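Local coordinates for protein LbaCas13a H328A (C2c2) (Lachnospiraceae bacterium NK4A179, PDB 5WLH) that binds its CRISPR RNA as guide and, as a type VI CRISPR effector of the Cas13a family, probably cleaves target RNA and other RNA once activated, at residues I441-I444 with S445-Y448; S1228-E1231 with I1232-I1236. All coordinates share one frame; numbering follows the deposited sequence.

Interaction 1: I441-I444 with S445-Y448; sequences INYI and SIKY. With nucleotides of chain B.
With CG anti to the backbone N (chi1 -168°), Tyr443 sends its ring out from the helix, while Lys447, one turn on, bends at chi2 (-52°) and then runs straight, so that the two side chains cross on their way to the same phosphate. Both end on OP1 of C11 of chain B: Tyr443 OH donates to it at 2.6 Å and Lys447 NZ at 2.9 Å. The phosphate lies at the edge of the tyrosine ring, in its plane, whereas Lys447 CG sits over one face, and CE passes 3.3 Å from Tyr443 OH. A lysine charge this close would probably strengthen the hold on the anionic oxygen. This is an i, i+4 pair on helix 429-458, whose backbone bonds include Ser445 N to Ile441 O at 2.8 Å. Ile446 takes up the neighbouring sugar, its CD1 3.5 Å from C5' of C10 of chain B. On a different side of the helix, Ile444 and Tyr448 lie side by side pointing the same way, CG2 to CE2 3.5 Å; here the helix packs against helix 268-287, where Leu284 O accepts a hydrogen bond from Tyr448 OH.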
# COMPACT_ATOMS: atom_id res chain seq x y z
N ILE A 441 -21.47 10.10 7.84
CA ILE A 441 -20.45 11.12 8.06
C ILE A 441 -19.23 10.81 7.20
O ILE A 441 -18.62 11.72 6.61
CB ILE A 441 -20.12 11.19 9.56
CG1 ILE A 441 -21.34 11.73 10.32
CG2 ILE A 441 -18.93 12.08 9.81
CD1 ILE A 441 -21.19 11.58 11.82
N ASN A 442 -18.89 9.53 7.06
CA ASN A 442 -17.81 9.13 6.17
C ASN A 442 -18.05 9.64 4.76
O ASN A 442 -17.14 10.17 4.11
CB ASN A 442 -17.69 7.61 6.15
CG ASN A 442 -16.57 7.14 5.24
OD1 ASN A 442 -15.42 7.17 5.65
ND2 ASN A 442 -16.90 6.71 4.02
N TYR A 443 -19.27 9.47 4.27
CA TYR A 443 -19.57 9.85 2.90
C TYR A 443 -19.38 11.35 2.71
O TYR A 443 -18.78 11.78 1.71
CB TYR A 443 -21.00 9.43 2.56
CG TYR A 443 -21.31 9.51 1.09
CD1 TYR A 443 -20.86 8.53 0.21
CD2 TYR A 443 -22.03 10.58 0.57
CE1 TYR A 443 -21.12 8.61 -1.15
CE2 TYR A 443 -22.31 10.66 -0.78
CZ TYR A 443 -21.86 9.68 -1.63
OH TYR A 443 -22.16 9.78 -2.98
N ILE A 444 -19.85 12.16 3.66
CA ILE A 444 -19.60 13.60 3.60
C ILE A 444 -18.10 13.88 3.63
O ILE A 444 -17.60 14.69 2.86
CB ILE A 444 -20.32 14.31 4.76
CG1 ILE A 444 -21.82 13.98 4.75
CG2 ILE A 444 -20.11 15.82 4.67
CD1 ILE A 444 -22.47 14.43 6.07
N SER A 445 -17.38 13.21 4.53
CA SER A 445 -15.94 13.42 4.63
C SER A 445 -15.24 13.18 3.30
O SER A 445 -14.51 14.04 2.79
CB SER A 445 -15.36 12.51 5.71
OG SER A 445 -13.96 12.65 5.78
N ILE A 446 -15.50 12.02 2.69
CA ILE A 446 -14.74 11.68 1.50
C ILE A 446 -15.12 12.56 0.32
O ILE A 446 -14.30 12.79 -0.59
CB ILE A 446 -14.91 10.18 1.15
CG1 ILE A 446 -16.36 9.88 0.74
CG2 ILE A 446 -14.40 9.31 2.32
CD1 ILE A 446 -16.58 8.40 0.28
N LYS A 447 -16.34 13.11 0.32
CA LYS A 447 -16.70 14.02 -0.76
C LYS A 447 -16.01 15.37 -0.62
O LYS A 447 -15.56 15.95 -1.61
CB LYS A 447 -18.22 14.18 -0.83
CG LYS A 447 -18.94 12.90 -1.26
CD LYS A 447 -18.35 12.34 -2.56
CE LYS A 447 -19.06 11.04 -2.95
NZ LYS A 447 -18.51 10.44 -4.21
N TYR A 448 -15.92 15.92 0.60
CA TYR A 448 -15.14 17.16 0.72
C TYR A 448 -13.69 16.91 0.36
O TYR A 448 -13.06 17.72 -0.32
CB TYR A 448 -15.24 17.72 2.14
CG TYR A 448 -16.50 18.47 2.41
CD1 TYR A 448 -16.89 19.54 1.61
CD2 TYR A 448 -17.30 18.13 3.49
CE1 TYR A 448 -18.07 20.24 1.88
CE2 TYR A 448 -18.48 18.81 3.74
CZ TYR A 448 -18.85 19.87 2.95
OH TYR A 448 -20.01 20.56 3.25
P C B 11 -20.08 6.99 -4.61
OP1 C B 11 -20.58 8.37 -4.52
OP2 C B 11 -20.99 5.85 -4.33
O5' C B 11 -19.53 6.73 -6.06
C5' C B 11 -18.88 7.76 -6.79
C4' C B 11 -18.59 7.31 -8.18
O4' C B 11 -17.73 6.14 -8.16
C3' C B 11 -19.79 6.83 -8.97
O3' C B 11 -20.56 7.88 -9.47
C2' C B 11 -19.13 6.00 -10.05
O2' C B 11 -18.44 6.86 -10.95
C1' C B 11 -18.07 5.28 -9.23
N1 C B 11 -18.55 4.00 -8.66
C2 C B 11 -18.55 2.87 -9.48
O2 C B 11 -18.20 2.99 -10.67
N3 C B 11 -18.93 1.70 -8.95
C4 C B 11 -19.29 1.62 -7.66
N4 C B 11 -19.66 0.43 -7.18
C5 C B 11 -19.30 2.76 -6.81
C6 C B 11 -18.92 3.93 -7.35
P C B 10 -18.57 3.18 0.20
OP1 C B 10 -19.45 3.97 1.11
OP2 C B 10 -18.95 1.86 -0.38
O5' C B 10 -18.28 4.04 -1.11
C5' C B 10 -17.72 5.34 -1.04
C4' C B 10 -17.11 5.72 -2.37
O4' C B 10 -16.09 4.74 -2.71
C3' C B 10 -18.04 5.70 -3.57
O3' C B 10 -18.78 6.91 -3.68
C2' C B 10 -17.08 5.47 -4.73
O2' C B 10 -16.35 6.66 -5.01
C1' C B 10 -16.10 4.50 -4.10
N1 C B 10 -16.48 3.08 -4.32
C2 C B 10 -16.16 2.54 -5.57
O2 C B 10 -15.59 3.26 -6.43
N3 C B 10 -16.46 1.25 -5.80
C4 C B 10 -17.07 0.53 -4.86
N4 C B 10 -17.35 -0.75 -5.13
C5 C B 10 -17.41 1.06 -3.57
C6 C B 10 -17.11 2.34 -3.35

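Interaction 2: S1228-E1231 with I1232-I1236; sequences SGLE and IFENI. With nucleotides of chain B.
The carbonyl oxygen of Glu1231 takes two hydrogen bonds from the Watson-Crick edge of G2 of chain B, with N1 at 2.7 Å (N-H...O angle 151°) and N2 at 2.9 Å. At the same edge O6 of G2 accepts a weak bond from Ile1236 N at 3.4 Å, so main-chain atoms from both halves of this segment meet donors and the acceptor on the guanine's Watson-Crick edge. Asn1235, with CG anti to its own nitrogen (chi1 -179°), lays its amide over one face of the guanine, near N7 and C5, and brings ND2 to 2.6 Å from the ribose O2' of G2. Replacement of Asn1235 by an alanine would probably leave O2' without its amide neighbour and that face of the base uncovered by the side chain. The frame behind these groups is a short, weakly bonded helical turn at about 1230-1233, entered through Gly1229 at a positive phi of 80°. Gly1229 O accepts from Ile1232 N at 3.0 Å, and Leu1230 O from Glu1234 N at 2.9 Å, after which the chain extends toward Asn1235. Leu1230 fills the inside of the bend: its CB meets Ile1236 CD1 at 3.5 Å, and CD2 comes up to Phe1233 CB, the two side chains lying alongside each other. Leu1230 and Phe1233 both pack on Leu1133 and Phe1136 of helix 1106-1145. The carboxylates of the two glutamates turn to other parts of the protein, Glu1231 to Tyr287 and Arg295, Glu1234 to His1239 and Arg1129.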
# COMPACT_ATOMS: atom_id res chain seq x y z
N SER A 1228 -13.15 24.32 11.27
CA SER A 1228 -14.50 24.37 10.73
C SER A 1228 -14.75 23.16 9.85
O SER A 1228 -13.92 22.81 9.00
CB SER A 1228 -14.73 25.66 9.94
OG SER A 1228 -16.10 25.82 9.65
N GLY A 1229 -15.86 22.47 10.09
CA GLY A 1229 -16.18 21.27 9.36
C GLY A 1229 -15.48 20.01 9.85
O GLY A 1229 -15.89 18.91 9.46
N LEU A 1230 -14.46 20.12 10.71
CA LEU A 1230 -13.67 18.95 11.07
C LEU A 1230 -14.44 17.94 11.91
O LEU A 1230 -13.94 16.82 12.09
CB LEU A 1230 -12.40 19.35 11.81
CG LEU A 1230 -11.31 20.01 10.96
CD1 LEU A 1230 -10.02 20.08 11.74
CD2 LEU A 1230 -11.15 19.27 9.62
N GLU A 1231 -15.63 18.29 12.41
CA GLU A 1231 -16.50 17.28 13.02
C GLU A 1231 -16.85 16.14 12.06
O GLU A 1231 -17.18 15.04 12.52
CB GLU A 1231 -17.77 17.95 13.55
CG GLU A 1231 -18.75 18.41 12.46
CD GLU A 1231 -18.42 19.77 11.88
OE1 GLU A 1231 -17.50 20.45 12.39
OE2 GLU A 1231 -19.09 20.15 10.89
N ILE A 1232 -16.81 16.40 10.75
CA ILE A 1232 -17.02 15.38 9.72
C ILE A 1232 -15.78 14.52 9.55
O ILE A 1232 -15.86 13.31 9.32
CB ILE A 1232 -17.41 16.08 8.40
CG1 ILE A 1232 -18.70 16.86 8.58
CG2 ILE A 1232 -17.52 15.10 7.23
CD1 ILE A 1232 -19.89 15.98 8.84
N PHE A 1233 -14.61 15.16 9.63
CA PHE A 1233 -13.34 14.49 9.42
C PHE A 1233 -12.90 13.64 10.60
O PHE A 1233 -12.24 12.60 10.42
CB PHE A 1233 -12.31 15.59 9.12
CG PHE A 1233 -11.01 15.08 8.62
CD1 PHE A 1233 -10.81 14.89 7.26
CD2 PHE A 1233 -9.96 14.86 9.48
CE1 PHE A 1233 -9.59 14.44 6.78
CE2 PHE A 1233 -8.72 14.42 9.01
CZ PHE A 1233 -8.55 14.21 7.66
N GLU A 1234 -13.25 14.04 11.82
CA GLU A 1234 -12.66 13.44 13.01
C GLU A 1234 -13.59 13.70 14.18
O GLU A 1234 -14.61 14.38 14.05
CB GLU A 1234 -11.27 14.03 13.27
CG GLU A 1234 -11.34 15.50 13.72
CD GLU A 1234 -9.98 16.17 13.85
OE1 GLU A 1234 -9.92 17.27 14.44
OE2 GLU A 1234 -8.99 15.59 13.37
N ASN A 1235 -13.25 13.13 15.33
CA ASN A 1235 -13.89 13.50 16.59
C ASN A 1235 -13.11 14.68 17.15
O ASN A 1235 -11.97 14.52 17.60
CB ASN A 1235 -13.91 12.31 17.55
CG ASN A 1235 -14.58 12.64 18.87
OD1 ASN A 1235 -14.72 13.81 19.25
ND2 ASN A 1235 -14.98 11.60 19.59
N ILE A 1236 -13.72 15.87 17.11
CA ILE A 1236 -13.05 17.12 17.48
C ILE A 1236 -12.42 17.03 18.86
O ILE A 1236 -11.31 17.53 19.08
CB ILE A 1236 -14.05 18.28 17.38
CG1 ILE A 1236 -14.33 18.61 15.92
CG2 ILE A 1236 -13.53 19.52 18.11
CD1 ILE A 1236 -13.16 19.25 15.24
P G B 2 -19.87 12.08 23.43
OP1 G B 2 -20.19 11.19 24.58
OP2 G B 2 -18.82 13.12 23.58
O5' G B 2 -19.51 11.19 22.16
C5' G B 2 -20.47 10.28 21.62
C4' G B 2 -20.05 9.70 20.28
O4' G B 2 -19.98 10.75 19.27
C3' G B 2 -18.69 9.00 20.24
O3' G B 2 -18.76 7.96 19.29
C2' G B 2 -17.78 10.09 19.69
O2' G B 2 -16.58 9.62 19.11
C1' G B 2 -18.70 10.74 18.67
N9 G B 2 -18.32 12.11 18.35
C8 G B 2 -18.22 13.13 19.27
N7 G B 2 -17.86 14.25 18.73
C5 G B 2 -17.69 13.94 17.38
C6 G B 2 -17.30 14.80 16.31
O6 G B 2 -17.01 16.00 16.38
N1 G B 2 -17.26 14.14 15.09
C2 G B 2 -17.54 12.81 14.92
N2 G B 2 -17.45 12.38 13.64
N3 G B 2 -17.91 11.99 15.91
C4 G B 2 -17.97 12.63 17.12

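In the fold
Interactions 1 and 2 are far apart in sequence, yet their centres lie about 11 Å from each other and they touch through Ile1232, which packs on Ile441, Ile444 and Ser445 of helix 429-458. Both are largely buried, each with a side turned to the RNA of chain B. Their chemistry differs there: the regular helix of 441-448 uses side chains, a hydroxyl and an ammonium group, on a backbone phosphate, which carries no base identity, while the irregular turn of 1228-1236 offers main-chain atoms to a guanine edge. Helix 1106-1145 contacts both, through Phe1136, which meets Tyr448 and Phe1233 edge-to-face.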